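Local coordinates for protein beta-galactosidase (Trichoderma reesei, PDB 3OG2) that probably hydrolyses terminal non-reducing beta-D-galactose residues of beta-D-galactosides, as a family 35 glycoside hydrolase built round a TIM-barrel domain, at residues K66-V77 / G108-I119; F190-I200 / T222-V232. All coordinates share one frame; numbering follows the deposited sequence.

How the interactions relate
Both contacts lie in the family 35 TIM-barrel domain, with their centres about 23 Å apart. Interaction 1 is core: two adjacent parallel barrel strands joined by a backbone ladder, with a charged and aromatic cluster at the galactose site. Interaction 2 is only partly buried and lies farther from the centre of the chain, where the start of helix 193-205 receives a loop without helix or strand, held by two side-chain bonds and apolar packing. The nearest atoms of interaction 1 and interaction 2 are about 5 Å apart, so the two do not touch, and they share no element. Strand 172-177 relates them, since residues of both pack on it.

Interaction 1 of 2, residues K66-V77 / G108-I119; sequences KALGFNTVSFYV and GIYLLARPGPYI
Arg-114 bends at chi3 (-65°) to lay its guanidinium flat on the ring of Tyr-76, group centres 4.0 Å apart and planes 21° from parallel; Ile-119 CB covers the opposite face, 3.7 Å from the ring centroid. The polar ends are satisfied outside this pair: Arg-114 NH2 forms a salt bridge with Glu-46, NH1 binds Glu-278 and Gln-176, and Tyr-76 OH bonds to Asn-179. Ser-74 OG sits 3.0 Å from Arg-114 NE at too poor an angle for a bond, and is hydrogen-bonded to Glu-46 instead. Replacing Tyr-76 by a leucine would probably leave Asn-179 without its hydroxyl mate and Arg-114 without the flat surface it rests on, in the pocket Tyr-76 and Ile-119 line in a galactose-bound structure of this protein.

Between the strands, facing backbone groups pair in a parallel ladder, from Tyr-110 N on Asn-71 O (2.9 Å, 171°) to a longer last rung, Val-77 N to Arg-114 O at 3.3 Å. Before it, Lys-66 NZ donates a hydrogen bond to Gly-108 O (2.9 Å), which also accepts from a water bridging to Asn-71 O; beyond it, a second water links Val-77 O and Pro-117 O. On the other sheet face, Ala-113 CA lies over the Phe-75 ring.

Strand 38-47 flanks 72-76, strand 172-177 flanks 110-116, and helix 98-107 lies in their connection, a beta-alpha-beta unit of the barrel.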
loop_
_atom_site.group_PDB
_atom_site.type_symbol
_atom_site.label_atom_id
_atom_site.label_comp_id
_atom_site.label_asym_id
_atom_site.label_seq_id
_atom_site.Cartn_x
_atom_site.Cartn_y
_atom_site.Cartn_z
ATOM N N LYS A 66 8.538 8.611 -7.183
ATOM C CA LYS A 66 9.761 9.368 -7.507
ATOM C C LYS A 66 9.508 10.870 -7.370
ATOM O O LYS A 66 10.367 11.618 -6.921
ATOM C CB LYS A 66 10.195 9.005 -8.927
ATOM C CG LYS A 66 11.448 9.686 -9.392
ATOM C CD LYS A 66 12.715 9.059 -8.833
ATOM C CE LYS A 66 13.925 9.720 -9.539
ATOM N NZ LYS A 66 15.159 9.103 -8.984
ATOM N N ALA A 67 8.311 11.319 -7.776
ATOM C CA ALA A 67 8.053 12.749 -7.705
ATOM C C ALA A 67 7.972 13.249 -6.272
ATOM O O ALA A 67 8.092 14.474 -6.036
ATOM C CB ALA A 67 6.745 13.041 -8.464
ATOM N N LEU A 68 7.742 12.414 -5.269
ATOM C CA LEU A 68 7.800 12.810 -3.868
ATOM C C LEU A 68 9.230 13.175 -3.431
ATOM O O LEU A 68 9.439 13.713 -2.355
ATOM C CB LEU A 68 7.364 11.660 -2.952
ATOM C CG LEU A 68 5.917 11.221 -3.063
ATOM C CD1 LEU A 68 5.691 9.923 -2.301
ATOM C CD2 LEU A 68 5.005 12.316 -2.476
ATOM N N GLY A 69 10.236 12.822 -4.226
ATOM C CA GLY A 69 11.613 12.943 -3.807
ATOM C C GLY A 69 12.130 11.639 -3.233
ATOM O O GLY A 69 13.262 11.597 -2.740
ATOM N N PHE A 70 11.303 10.582 -3.283
ATOM C CA PHE A 70 11.789 9.265 -2.788
ATOM C C PHE A 70 12.781 8.659 -3.782
ATOM O O PHE A 70 12.730 8.979 -4.969
ATOM C CB PHE A 70 10.607 8.332 -2.653
ATOM C CG PHE A 70 9.734 8.603 -1.403
ATOM C CD1 PHE A 70 9.758 9.815 -0.708
ATOM C CD2 PHE A 70 8.894 7.575 -0.983
ATOM C CE1 PHE A 70 8.933 9.960 0.400
ATOM C CE2 PHE A 70 8.063 7.712 0.167
ATOM C CZ PHE A 70 8.092 8.938 0.845
ATOM N N ASN A 71 13.631 7.754 -3.253
ATOM C CA ASN A 71 14.592 7.080 -4.145
ATOM C C ASN A 71 14.388 5.587 -4.170
ATOM O O ASN A 71 15.052 4.904 -4.979
ATOM C CB ASN A 71 16.046 7.402 -3.774
ATOM C CG ASN A 71 16.267 7.330 -2.277
ATOM O OD1 ASN A 71 15.710 6.497 -1.573
ATOM N ND2 ASN A 71 17.074 8.277 -1.793
ATOM N N THR A 72 13.448 5.069 -3.366
ATOM C CA THR A 72 13.338 3.624 -3.128
ATOM C C THR A 72 11.883 3.232 -2.974
ATOM O O THR A 72 11.051 4.030 -2.538
ATOM C CB THR A 72 14.155 3.274 -1.885
ATOM O OG1 THR A 72 15.525 3.675 -2.046
ATOM C CG2 THR A 72 14.153 1.790 -1.551
ATOM N N VAL A 73 11.616 1.998 -3.333
ATOM C CA VAL A 73 10.352 1.336 -3.035
ATOM C C VAL A 73 10.694 0.028 -2.315
ATOM O O VAL A 73 11.622 -0.683 -2.701
ATOM C CB VAL A 73 9.544 1.098 -4.327
ATOM C CG1 VAL A 73 8.490 -0.002 -4.183
ATOM C CG2 VAL A 73 8.872 2.449 -4.677
ATOM N N SER A 74 9.867 -0.257 -1.309
ATOM C CA SER A 74 9.918 -1.527 -0.597
ATOM C C SER A 74 8.730 -2.381 -0.979
ATOM O O SER A 74 7.633 -1.854 -1.068
ATOM C CB SER A 74 9.878 -1.178 0.905
ATOM O OG SER A 74 9.756 -2.350 1.704
ATOM N N PHE A 75 8.971 -3.687 -1.219
ATOM C CA PHE A 75 7.864 -4.518 -1.672
ATOM C C PHE A 75 7.909 -5.880 -1.015
ATOM O O PHE A 75 8.981 -6.441 -0.783
ATOM C CB PHE A 75 7.868 -4.685 -3.182
ATOM C CG PHE A 75 9.032 -5.489 -3.760
ATOM C CD1 PHE A 75 10.295 -4.925 -3.976
ATOM C CD2 PHE A 75 8.842 -6.841 -4.070
ATOM C CE1 PHE A 75 11.331 -5.700 -4.524
ATOM C CE2 PHE A 75 9.876 -7.594 -4.632
ATOM C CZ PHE A 75 11.114 -7.023 -4.855
ATOM N N TYR A 76 6.720 -6.428 -0.777
ATOM C CA TYR A 76 6.566 -7.818 -0.381
ATOM C C TYR A 76 6.374 -8.670 -1.629
ATOM O O TYR A 76 5.881 -8.175 -2.671
ATOM C CB TYR A 76 5.341 -7.988 0.525
ATOM C CG TYR A 76 5.531 -7.617 1.981
ATOM C CD1 TYR A 76 6.669 -7.988 2.731
ATOM C CD2 TYR A 76 4.472 -6.953 2.618
ATOM C CE1 TYR A 76 6.747 -7.640 4.095
ATOM C CE2 TYR A 76 4.561 -6.620 3.961
ATOM C CZ TYR A 76 5.695 -6.968 4.678
ATOM O OH TYR A 76 5.736 -6.596 5.996
ATOM N N VAL A 77 6.656 -9.963 -1.456
ATOM C CA VAL A 77 6.196 -11.002 -2.393
ATOM C C VAL A 77 5.304 -11.940 -1.606
ATOM O O VAL A 77 5.661 -12.276 -0.451
ATOM C CB VAL A 77 7.359 -11.775 -3.022
ATOM C CG1 VAL A 77 6.800 -12.779 -4.028
ATOM C CG2 VAL A 77 8.387 -10.846 -3.636
ATOM N N GLY A 108 13.982 5.216 -12.227
ATOM C CA GLY A 108 15.114 5.606 -11.427
ATOM C C GLY A 108 14.867 5.397 -9.934
ATOM O O GLY A 108 15.267 6.257 -9.141
ATOM N N ILE A 109 14.297 4.283 -9.568
ATOM C CA ILE A 109 13.981 3.895 -8.187
ATOM C C ILE A 109 14.728 2.631 -7.845
ATOM O O ILE A 109 14.799 1.701 -8.671
ATOM C CB ILE A 109 12.436 3.698 -8.078
ATOM C CG1 ILE A 109 11.744 5.057 -8.178
ATOM C CG2 ILE A 109 12.006 2.865 -6.856
ATOM C CD1 ILE A 109 11.967 5.930 -6.963
ATOM N N TYR A 110 15.302 2.592 -6.637
ATOM C CA TYR A 110 15.917 1.366 -6.119
ATOM C C TYR A 110 14.870 0.597 -5.300
ATOM O O TYR A 110 13.815 1.148 -4.954
ATOM C CB TYR A 110 17.141 1.697 -5.280
ATOM C CG TYR A 110 18.279 2.252 -6.098
ATOM C CD1 TYR A 110 18.873 1.440 -7.062
ATOM C CD2 TYR A 110 18.776 3.527 -5.898
ATOM C CE1 TYR A 110 19.963 1.897 -7.850
ATOM C CE2 TYR A 110 19.845 3.979 -6.658
ATOM C CZ TYR A 110 20.418 3.169 -7.598
ATOM O OH TYR A 110 21.479 3.669 -8.380
ATOM N N LEU A 111 15.169 -0.682 -5.003
ATOM C CA LEU A 111 14.188 -1.514 -4.319
ATOM C C LEU A 111 14.765 -2.228 -3.104
ATOM O O LEU A 111 15.917 -2.727 -3.119
ATOM C CB LEU A 111 13.674 -2.609 -5.278
ATOM C CG LEU A 111 12.877 -2.096 -6.496
ATOM C CD1 LEU A 111 12.556 -3.280 -7.423
ATOM C CD2 LEU A 111 11.645 -1.335 -6.110
ATOM N N LEU A 112 13.915 -2.289 -2.078
ATOM C CA LEU A 112 14.083 -3.147 -0.897
ATOM C C LEU A 112 13.141 -4.328 -1.084
ATOM O O LEU A 112 11.924 -4.143 -1.081
ATOM C CB LEU A 112 13.770 -2.331 0.358
ATOM C CG LEU A 112 13.459 -3.160 1.618
ATOM C CD1 LEU A 112 14.518 -4.208 1.957
ATOM C CD2 LEU A 112 13.268 -2.229 2.825
ATOM N N ALA A 113 13.709 -5.521 -1.286
ATOM C CA ALA A 113 12.916 -6.721 -1.538
ATOM C C ALA A 113 12.621 -7.444 -0.234
ATOM O O ALA A 113 13.566 -7.700 0.526
ATOM C CB ALA A 113 13.709 -7.657 -2.468
ATOM N N ARG A 114 11.345 -7.784 -0.023
ATOM C CA ARG A 114 10.928 -8.401 1.257
ATOM C C ARG A 114 10.087 -9.616 0.916
ATOM O O ARG A 114 8.830 -9.551 0.966
ATOM C CB ARG A 114 10.197 -7.370 2.142
ATOM C CG ARG A 114 10.825 -5.980 2.107
ATOM C CD ARG A 114 10.470 -5.120 3.294
ATOM N NE ARG A 114 9.054 -4.787 3.347
ATOM C CZ ARG A 114 8.382 -4.673 4.487
ATOM N NH1 ARG A 114 8.931 -4.946 5.682
ATOM N NH2 ARG A 114 7.086 -4.291 4.428
ATOM N N PRO A 115 10.703 -10.737 0.544
ATOM C CA PRO A 115 9.929 -11.866 0.063
ATOM C C PRO A 115 9.410 -12.831 1.127
ATOM O O PRO A 115 8.808 -13.843 0.775
ATOM C CB PRO A 115 10.927 -12.599 -0.866
ATOM C CG PRO A 115 12.244 -12.354 -0.216
ATOM C CD PRO A 115 12.159 -10.937 0.355
ATOM N N GLY A 116 9.661 -12.552 2.385
ATOM C CA GLY A 116 9.191 -13.382 3.460
ATOM C C GLY A 116 10.185 -14.487 3.801
ATOM O O GLY A 116 11.357 -14.176 4.037
ATOM N N PRO A 117 9.803 -15.771 3.816
ATOM C CA PRO A 117 8.524 -16.334 3.406
ATOM C C PRO A 117 7.268 -15.847 4.104
ATOM O O PRO A 117 6.231 -15.700 3.432
ATOM C CB PRO A 117 8.664 -17.838 3.763
ATOM C CG PRO A 117 10.114 -18.124 3.803
ATOM C CD PRO A 117 10.794 -16.832 4.169
ATOM N N TYR A 118 7.358 -15.487 5.373
ATOM C CA TYR A 118 6.252 -14.869 6.087
ATOM C C TYR A 118 6.307 -13.360 5.866
ATOM O O TYR A 118 7.363 -12.739 6.118
ATOM C CB TYR A 118 6.347 -15.201 7.591
ATOM C CG TYR A 118 5.059 -14.684 8.234
ATOM C CD1 TYR A 118 3.857 -15.354 7.978
ATOM C CD2 TYR A 118 5.045 -13.549 9.049
ATOM C CE1 TYR A 118 2.671 -14.921 8.544
ATOM C CE2 TYR A 118 3.853 -13.081 9.602
ATOM C CZ TYR A 118 2.672 -13.779 9.332
ATOM O OH TYR A 118 1.471 -13.312 9.842
ATOM N N ILE A 119 5.186 -12.753 5.414
ATOM C CA ILE A 119 5.153 -11.311 5.200
ATOM C C ILE A 119 4.102 -10.583 6.039
ATOM O O ILE A 119 4.173 -9.359 6.151
ATOM C CB ILE A 119 4.935 -10.947 3.687
ATOM C CG1 ILE A 119 3.625 -11.476 3.125
ATOM C CG2 ILE A 119 6.150 -11.381 2.859
ATOM C CD1 ILE A 119 3.253 -10.882 1.779
HETATM O O HOH W 1 16.758 6.744 -6.893
HETATM O O HOH W 2 4.944 -14.381 1.311
#

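Interaction 2 of 2, residues F190-I200 / T222-V232; sequences FPNKPYMQYVI and TGAPGTGLGSV
Gln-197 and Gly-230 meet at the middle of this contact. The chain of Gln-197 bends at chi2 (64°) and puts OE1 2.8 Å from Gly-230 N, with the N-H arriving in the carbonyl plane on a lone pair. The same OE1 accepts from a water that also donates to Ser-231 O, so one amide oxygen serves two links to the loop. One turn earlier, Lys-193 runs extended beyond CG: its CB lies 3.3 Å from Leu-229 O, and its NZ ends 2.8 Å from Thr-227 O, again on a lone pair. Leu-229 straddles the helix surface, CD1 against Gln-197 CG and CD2 against Pro-194.

Gly-230 packs its CA 3.8 Å from Met-196 CB, where a CB of its own would collide. Met-196, turned at chi3 (79°), brings CE to 3.6 Å from Gly-223 CA and also touches Thr-222 CG2. The Thr-222 side chain meets the ring of Phe-190, while Ile-200 CD1 sits 3.4 Å from Ser-231 O.

Behind these contacts, two type II turns shape the loop, Ala-224 to Thr-227 and Gly-228 to Ser-231; in each the last residue returns both its N and its hydroxyl to the first carbonyl. Val-232 N to Gly-223 O draws the loop ends together. On the helix side, Asn-192 is the N-cap, its OD1 accepting from Tyr-195 N and its ND2 bonded to Asp-142. Tyr-181 meets the Phe-190 ring and touches Met-196.

Farther out, Tyr-195 and Tyr-198 pack helix 193-205 on helix 144-163, and Val-199 and Val-232 both rest on Pro-177 of strand 172-177. Helix and loop together belong to the connection between barrel strands 172-177 and 236-239, on the outside of the TIM barrel.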
loop_
_atom_site.group_PDB
_atom_site.type_symbol
_atom_site.label_atom_id
_atom_site.label_comp_id
_atom_site.label_asym_id
_atom_site.label_seq_id
_atom_site.Cartn_x
_atom_site.Cartn_y
_atom_site.Cartn_z
ATOM N N PHE A 190 12.907 -18.252 21.792
ATOM C CA PHE A 190 12.964 -16.982 21.070
ATOM C C PHE A 190 14.039 -16.090 21.639
ATOM O O PHE A 190 14.025 -15.900 22.877
ATOM C CB PHE A 190 11.604 -16.247 21.147
ATOM C CG PHE A 190 11.662 -14.929 20.350
ATOM C CD1 PHE A 190 12.011 -13.695 20.906
ATOM C CD2 PHE A 190 11.392 -14.989 18.977
ATOM C CE1 PHE A 190 12.143 -12.563 20.108
ATOM C CE2 PHE A 190 11.507 -13.891 18.169
ATOM C CZ PHE A 190 11.940 -12.745 18.771
ATOM N N PRO A 191 14.835 -15.377 20.849
ATOM C CA PRO A 191 15.009 -15.585 19.403
ATOM C C PRO A 191 15.603 -16.949 19.092
ATOM O O PRO A 191 16.536 -17.422 19.765
ATOM C CB PRO A 191 16.032 -14.500 18.983
ATOM C CG PRO A 191 16.462 -13.852 20.230
ATOM C CD PRO A 191 15.665 -14.296 21.399
ATOM N N ASN A 192 15.067 -17.639 18.083
ATOM C CA ASN A 192 15.600 -18.956 17.688
ATOM C C ASN A 192 16.713 -18.711 16.672
ATOM O O ASN A 192 16.442 -18.508 15.479
ATOM C CB ASN A 192 14.438 -19.807 17.180
ATOM C CG ASN A 192 14.867 -21.210 16.775
ATOM O OD1 ASN A 192 16.027 -21.478 16.463
ATOM N ND2 ASN A 192 13.904 -22.098 16.826
ATOM N N LYS A 193 17.966 -18.589 17.146
ATOM C CA LYS A 193 19.044 -18.196 16.238
ATOM C C LYS A 193 19.323 -19.224 15.128
ATOM O O LYS A 193 19.581 -18.771 14.002
ATOM C CB LYS A 193 20.263 -17.819 17.040
ATOM C CG LYS A 193 19.998 -16.616 17.963
ATOM C CD LYS A 193 21.235 -16.131 18.638
ATOM C CE LYS A 193 20.969 -14.926 19.538
ATOM N NZ LYS A 193 22.213 -14.432 20.222
ATOM N N PRO A 194 19.259 -20.522 15.358
ATOM C CA PRO A 194 19.360 -21.442 14.246
ATOM C C PRO A 194 18.275 -21.199 13.209
ATOM O O PRO A 194 18.563 -21.268 11.994
ATOM C CB PRO A 194 19.202 -22.847 14.910
ATOM C CG PRO A 194 19.821 -22.600 16.277
ATOM C CD PRO A 194 19.239 -21.252 16.665
ATOM N N TYR A 195 17.046 -20.913 13.617
ATOM C CA TYR A 195 15.979 -20.598 12.663
ATOM C C TYR A 195 16.330 -19.367 11.850
ATOM O O TYR A 195 16.294 -19.352 10.604
ATOM C CB TYR A 195 14.642 -20.419 13.405
ATOM C CG TYR A 195 13.601 -19.830 12.483
ATOM C CD1 TYR A 195 13.103 -20.579 11.437
ATOM C CD2 TYR A 195 13.133 -18.521 12.655
ATOM C CE1 TYR A 195 12.149 -20.030 10.580
ATOM C CE2 TYR A 195 12.203 -17.975 11.806
ATOM C CZ TYR A 195 11.716 -18.741 10.763
ATOM O OH TYR A 195 10.760 -18.233 9.893
ATOM N N MET A 196 16.740 -18.317 12.561
ATOM C CA MET A 196 17.063 -17.057 11.867
ATOM C C MET A 196 18.171 -17.244 10.859
ATOM O O MET A 196 18.155 -16.705 9.755
ATOM C CB MET A 196 17.441 -15.982 12.896
ATOM C CG MET A 196 16.338 -15.612 13.869
ATOM S SD MET A 196 17.001 -14.896 15.418
ATOM C CE MET A 196 17.310 -13.283 14.787
ATOM N N GLN A 197 19.224 -18.005 11.277
ATOM C CA GLN A 197 20.326 -18.220 10.341
ATOM C C GLN A 197 19.913 -19.093 9.166
ATOM O O GLN A 197 20.458 -18.898 8.081
ATOM C CB GLN A 197 21.515 -18.867 11.090
ATOM C CG GLN A 197 22.744 -18.864 10.182
ATOM C CD GLN A 197 23.195 -17.458 9.849
ATOM O OE1 GLN A 197 23.277 -16.539 10.667
ATOM N NE2 GLN A 197 23.503 -17.296 8.564
ATOM N N TYR A 198 19.030 -20.088 9.375
ATOM C CA TYR A 198 18.573 -20.886 8.218
ATOM C C TYR A 198 17.928 -19.943 7.196
ATOM O O TYR A 198 18.162 -20.114 5.980
ATOM C CB TYR A 198 17.562 -21.910 8.684
ATOM C CG TYR A 198 17.163 -22.897 7.610
ATOM C CD1 TYR A 198 16.097 -22.602 6.735
ATOM C CD2 TYR A 198 17.827 -24.113 7.450
ATOM C CE1 TYR A 198 15.735 -23.484 5.745
ATOM C CE2 TYR A 198 17.460 -25.011 6.463
ATOM C CZ TYR A 198 16.410 -24.698 5.600
ATOM O OH TYR A 198 16.028 -25.609 4.647
ATOM N N VAL A 199 17.095 -19.008 7.667
ATOM C CA VAL A 199 16.376 -18.113 6.727
ATOM C C VAL A 199 17.377 -17.260 5.973
ATOM O O VAL A 199 17.299 -17.058 4.746
ATOM C CB VAL A 199 15.370 -17.280 7.539
ATOM C CG1 VAL A 199 14.760 -16.156 6.712
ATOM C CG2 VAL A 199 14.278 -18.193 8.110
ATOM N N ILE A 200 18.419 -16.753 6.695
ATOM C CA ILE A 200 19.476 -16.016 5.999
ATOM C C ILE A 200 20.230 -16.873 4.986
ATOM O O ILE A 200 20.477 -16.422 3.857
ATOM C CB ILE A 200 20.478 -15.421 7.040
ATOM C CG1 ILE A 200 19.788 -14.292 7.830
ATOM C CG2 ILE A 200 21.772 -14.963 6.388
ATOM C CD1 ILE A 200 20.585 -13.833 9.050
ATOM N N THR A 222 16.282 -7.828 18.259
ATOM C CA THR A 222 16.402 -9.175 17.659
ATOM C C THR A 222 17.093 -9.114 16.322
ATOM O O THR A 222 16.672 -8.321 15.456
ATOM C CB THR A 222 14.996 -9.804 17.555
ATOM O OG1 THR A 222 14.473 -9.902 18.909
ATOM C CG2 THR A 222 15.033 -11.192 16.965
ATOM N N GLY A 223 18.117 -9.931 16.150
ATOM C CA GLY A 223 18.821 -10.071 14.872
ATOM C C GLY A 223 19.819 -8.955 14.685
ATOM O O GLY A 223 20.431 -8.867 13.590
ATOM N N ALA A 224 20.041 -8.038 15.615
ATOM C CA ALA A 224 20.974 -6.966 15.395
ATOM C C ALA A 224 22.389 -7.454 15.232
ATOM O O ALA A 224 22.777 -8.471 15.822
ATOM C CB ALA A 224 20.901 -6.001 16.578
ATOM N N PRO A 225 23.208 -6.679 14.501
ATOM C CA PRO A 225 24.655 -6.943 14.535
ATOM C C PRO A 225 25.168 -7.046 15.959
ATOM O O PRO A 225 24.784 -6.283 16.823
ATOM C CB PRO A 225 25.196 -5.679 13.878
ATOM C CG PRO A 225 24.121 -5.333 12.867
ATOM C CD PRO A 225 22.800 -5.543 13.613
ATOM N N GLY A 226 26.036 -8.026 16.217
ATOM C CA GLY A 226 26.526 -8.245 17.572
ATOM C C GLY A 226 25.764 -9.382 18.252
ATOM O O GLY A 226 26.225 -9.838 19.305
ATOM N N THR A 227 24.646 -9.856 17.716
ATOM C CA THR A 227 23.933 -10.928 18.380
ATOM C C THR A 227 24.341 -12.302 17.863
ATOM O O THR A 227 23.793 -13.333 18.246
ATOM C CB THR A 227 22.399 -10.764 18.221
ATOM O OG1 THR A 227 22.063 -10.783 16.835
ATOM C CG2 THR A 227 21.896 -9.460 18.844
ATOM N N GLY A 228 25.350 -12.392 17.004
ATOM C CA GLY A 228 25.885 -13.674 16.638
ATOM C C GLY A 228 25.087 -14.377 15.545
ATOM O O GLY A 228 24.659 -13.833 14.506
ATOM N N LEU A 229 24.806 -15.659 15.836
ATOM C CA LEU A 229 24.103 -16.480 14.870
ATOM C C LEU A 229 22.750 -15.875 14.544
ATOM O O LEU A 229 22.012 -15.461 15.431
ATOM C CB LEU A 229 23.913 -17.846 15.544
ATOM C CG LEU A 229 23.352 -18.897 14.643
ATOM C CD1 LEU A 229 24.315 -19.296 13.517
ATOM C CD2 LEU A 229 23.071 -20.158 15.508
ATOM N N GLY A 230 22.417 -15.771 13.259
ATOM C CA GLY A 230 21.121 -15.229 12.861
ATOM C C GLY A 230 21.043 -13.723 12.708
ATOM O O GLY A 230 20.048 -13.170 12.365
ATOM N N SER A 231 22.175 -13.019 12.938
ATOM C CA SER A 231 22.189 -11.569 12.802
ATOM C C SER A 231 22.225 -11.126 11.351
ATOM O O SER A 231 22.873 -11.698 10.491
ATOM C CB SER A 231 23.359 -11.010 13.600
ATOM O OG SER A 231 24.617 -11.451 13.161
ATOM N N VAL A 232 21.528 -10.013 11.112
ATOM C CA VAL A 232 21.559 -9.383 9.772
ATOM C C VAL A 232 22.617 -8.302 9.727
ATOM O O VAL A 232 23.371 -8.061 10.680
ATOM C CB VAL A 232 20.171 -8.832 9.406
ATOM C CG1 VAL A 232 19.143 -9.976 9.304
ATOM C CG2 VAL A 232 19.694 -7.768 10.387
HETATM O O HOH W 3 24.364 -14.006 10.585
#